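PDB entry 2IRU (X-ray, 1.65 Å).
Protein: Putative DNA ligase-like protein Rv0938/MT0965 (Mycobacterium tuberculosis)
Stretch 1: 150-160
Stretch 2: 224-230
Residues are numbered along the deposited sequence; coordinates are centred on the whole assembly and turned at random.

Stretch 1 150-160: AQLAEVARAVR
Stretch 2, residues 224-230: AGKVFVD

Residues 150-160 lie within a longer α-helix, with phi/psi near -61/-43 and i+4 to i N-H...O=C bonds throughout, from E154 N to A150 O at 2.9 Å through V159 N to V155 O at 3.0 Å and R160 N to A156 O at 2.9 Å. Residues 224-226 form a loop that leads into the strand 227-230. Helix and strand run in roughly the same direction, their axes inclined at -32° and 9.7 Å apart at closest approach; the register is set by L152 and V227, whose CA atoms lie 6.5 Å apart. The contact buries 282 Å² in all.

A224 (phi/psi -62/138) makes no contact. G225 then adopts 76/1, a positive phi that favours glycine, and its carbonyl supplies the one hydrogen bond across the interface: Q151 NE2 donates to G225 O at 3.0 Å, with an N-H...O angle of 166°. An extended t,t side chain with chi3 of -21° carries the Q151 amide to this acceptor. K226 (-123/151; m,t,t,t) directs its CB away from the helix, although its CA lies 3.8 Å from Q151 NE2.

V227 (-83/124, t) begins the strand and points toward the helix, contributing the largest covered area. Its CG2 packs 3.7 Å from CG2 of V155 (t) and 4.0 Å from the CA of L152, while its CG1 lies 4.1 Å from CD1 of L152. The latter side chain leaves sideways, but its t,p rotamer brings its end nearer the strand.

Strand alternation turns F228 (-85/114; t, chi2 33°) away, then returns V229 (-92/92, t) toward the helix. V229 CG2 meets V155 CG1 at 3.9 Å, and V229 CG1 approaches CG2 of V159 (t) more loosely, at 4.5 Å. V155 thus touches both strand valines, an apolar packing without polar partners. D230 (-86/114; t, chi2 3°) lies beyond reach of the helix.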

# COMPACT_ATOMS: atom_id res chain seq x y z
N ALA A 150 -13.58 -2.24 -18.00
CA ALA A 150 -13.75 -3.66 -18.36
C ALA A 150 -12.42 -4.33 -18.75
O ALA A 150 -12.19 -5.49 -18.41
CB ALA A 150 -14.80 -3.84 -19.45
N GLN A 151 -11.55 -3.60 -19.46
CA GLN A 151 -10.23 -4.16 -19.82
C GLN A 151 -9.34 -4.36 -18.59
O GLN A 151 -8.73 -5.41 -18.44
CB GLN A 151 -9.50 -3.31 -20.90
CG GLN A 151 -8.12 -3.91 -21.30
CD GLN A 151 -7.30 -3.06 -22.28
OE1 GLN A 151 -7.83 -2.21 -22.99
NE2 GLN A 151 -5.98 -3.30 -22.32
N LEU A 152 -9.27 -3.34 -17.73
CA LEU A 152 -8.47 -3.40 -16.51
C LEU A 152 -8.96 -4.53 -15.58
O LEU A 152 -8.16 -5.27 -14.99
CB LEU A 152 -8.47 -2.03 -15.80
CG LEU A 152 -7.74 -1.85 -14.45
CD1 LEU A 152 -6.26 -2.03 -14.60
CD2 LEU A 152 -8.03 -0.47 -13.88
N ALA A 153 -10.28 -4.67 -15.50
CA ALA A 153 -10.92 -5.71 -14.70
C ALA A 153 -10.63 -7.08 -15.26
O ALA A 153 -10.33 -8.00 -14.50
CB ALA A 153 -12.45 -5.48 -14.62
N GLU A 154 -10.77 -7.22 -16.59
CA GLU A 154 -10.48 -8.48 -17.25
C GLU A 154 -9.03 -8.86 -17.01
O GLU A 154 -8.74 -10.02 -16.73
CB GLU A 154 -10.76 -8.42 -18.75
CG GLU A 154 -10.30 -9.70 -19.47
CD GLU A 154 -10.56 -9.70 -20.98
OE1 GLU A 154 -11.04 -8.68 -21.53
OE2 GLU A 154 -10.27 -10.75 -21.60
N VAL A 155 -8.12 -7.88 -17.12
CA VAL A 155 -6.71 -8.15 -16.87
C VAL A 155 -6.51 -8.58 -15.40
O VAL A 155 -5.82 -9.56 -15.13
CB VAL A 155 -5.77 -6.98 -17.29
CG1 VAL A 155 -4.31 -7.24 -16.87
CG2 VAL A 155 -5.87 -6.75 -18.83
N ALA A 156 -7.15 -7.88 -14.45
CA ALA A 156 -7.05 -8.32 -13.04
C ALA A 156 -7.53 -9.75 -12.81
O ALA A 156 -6.85 -10.54 -12.10
CB ALA A 156 -7.77 -7.34 -12.10
N ARG A 157 -8.68 -10.09 -13.40
CA ARG A 157 -9.26 -11.43 -13.27
C ARG A 157 -8.33 -12.46 -13.89
O ARG A 157 -8.22 -13.59 -13.40
CB ARG A 157 -10.68 -11.48 -13.85
CG ARG A 157 -11.73 -10.73 -13.02
CD ARG A 157 -13.16 -10.98 -13.53
NE ARG A 157 -13.27 -10.69 -14.96
CZ ARG A 157 -13.65 -9.53 -15.48
NH1 ARG A 157 -13.99 -8.51 -14.69
NH2 ARG A 157 -13.73 -9.40 -16.81
N ALA A 158 -7.64 -12.07 -14.96
CA ALA A 158 -6.65 -12.95 -15.59
C ALA A 158 -5.42 -13.21 -14.72
O ALA A 158 -4.91 -14.35 -14.67
CB ALA A 158 -6.27 -12.40 -16.96
N VAL A 159 -4.94 -12.17 -14.04
CA VAL A 159 -3.87 -12.35 -13.07
C VAL A 159 -4.35 -13.30 -11.97
O VAL A 159 -3.66 -14.27 -11.63
CB VAL A 159 -3.43 -11.00 -12.44
CG1 VAL A 159 -2.35 -11.25 -11.39
CG2 VAL A 159 -2.95 -10.05 -13.54
N ARG A 160 -5.54 -13.01 -11.43
CA ARG A 160 -6.17 -13.83 -10.40
C ARG A 160 -6.23 -15.30 -10.85
O ARG A 160 -5.96 -16.20 -10.05
CB ARG A 160 -7.59 -13.36 -10.09
CG ARG A 160 -8.27 -14.17 -9.00
CD ARG A 160 -9.78 -14.05 -9.05
NE ARG A 160 -10.32 -14.42 -10.36
CZ ARG A 160 -11.55 -14.12 -10.77
NH1 ARG A 160 -12.39 -13.48 -9.97
NH2 ARG A 160 -11.94 -14.47 -11.99
N ALA A 224 0.42 2.35 -24.63
CA ALA A 224 -0.92 2.79 -24.98
C ALA A 224 -1.82 1.59 -25.29
O ALA A 224 -1.38 0.64 -25.94
CB ALA A 224 -0.88 3.76 -26.15
N GLY A 225 -3.06 1.65 -24.81
CA GLY A 225 -4.07 0.62 -25.09
C GLY A 225 -3.87 -0.66 -24.28
O GLY A 225 -4.64 -1.61 -24.43
N LYS A 226 -2.84 -0.67 -23.44
CA LYS A 226 -2.51 -1.86 -22.62
C LYS A 226 -2.48 -1.58 -21.14
O LYS A 226 -2.16 -0.46 -20.70
CB LYS A 226 -1.16 -2.46 -23.04
CG LYS A 226 -1.13 -2.83 -24.51
CD LYS A 226 0.16 -3.49 -24.95
CE LYS A 226 0.05 -3.66 -26.47
NZ LYS A 226 1.29 -4.04 -27.18
N VAL A 227 -2.78 -2.62 -20.36
CA VAL A 227 -2.50 -2.63 -18.92
C VAL A 227 -1.05 -3.04 -18.69
O VAL A 227 -0.60 -4.11 -19.12
CB VAL A 227 -3.45 -3.57 -18.14
CG1 VAL A 227 -3.10 -3.58 -16.61
CG2 VAL A 227 -4.89 -3.17 -18.35
N PHE A 228 -0.31 -2.19 -17.99
CA PHE A 228 1.04 -2.54 -17.59
C PHE A 228 0.92 -3.33 -16.28
O PHE A 228 0.45 -2.81 -15.27
CB PHE A 228 1.87 -1.27 -17.37
CG PHE A 228 3.22 -1.51 -16.78
CD1 PHE A 228 3.93 -2.67 -17.06
CD2 PHE A 228 3.78 -0.56 -15.92
CE1 PHE A 228 5.22 -2.90 -16.50
CE2 PHE A 228 5.05 -0.78 -15.35
CZ PHE A 228 5.76 -1.95 -15.64
N VAL A 229 1.28 -4.61 -16.35
CA VAL A 229 1.24 -5.47 -15.17
C VAL A 229 2.62 -5.41 -14.52
O VAL A 229 3.52 -6.16 -14.88
CB VAL A 229 0.86 -6.91 -15.53
CG1 VAL A 229 0.82 -7.80 -14.31
CG2 VAL A 229 -0.50 -6.91 -16.18
N ASP A 230 2.74 -4.48 -13.58
CA ASP A 230 4.03 -4.19 -12.98
C ASP A 230 4.29 -5.15 -11.81
O ASP A 230 3.58 -5.13 -10.77
CB ASP A 230 4.06 -2.72 -12.50
CG ASP A 230 5.45 -2.26 -12.04
OD1 ASP A 230 6.42 -3.02 -12.13
OD2 ASP A 230 5.58 -1.11 -11.55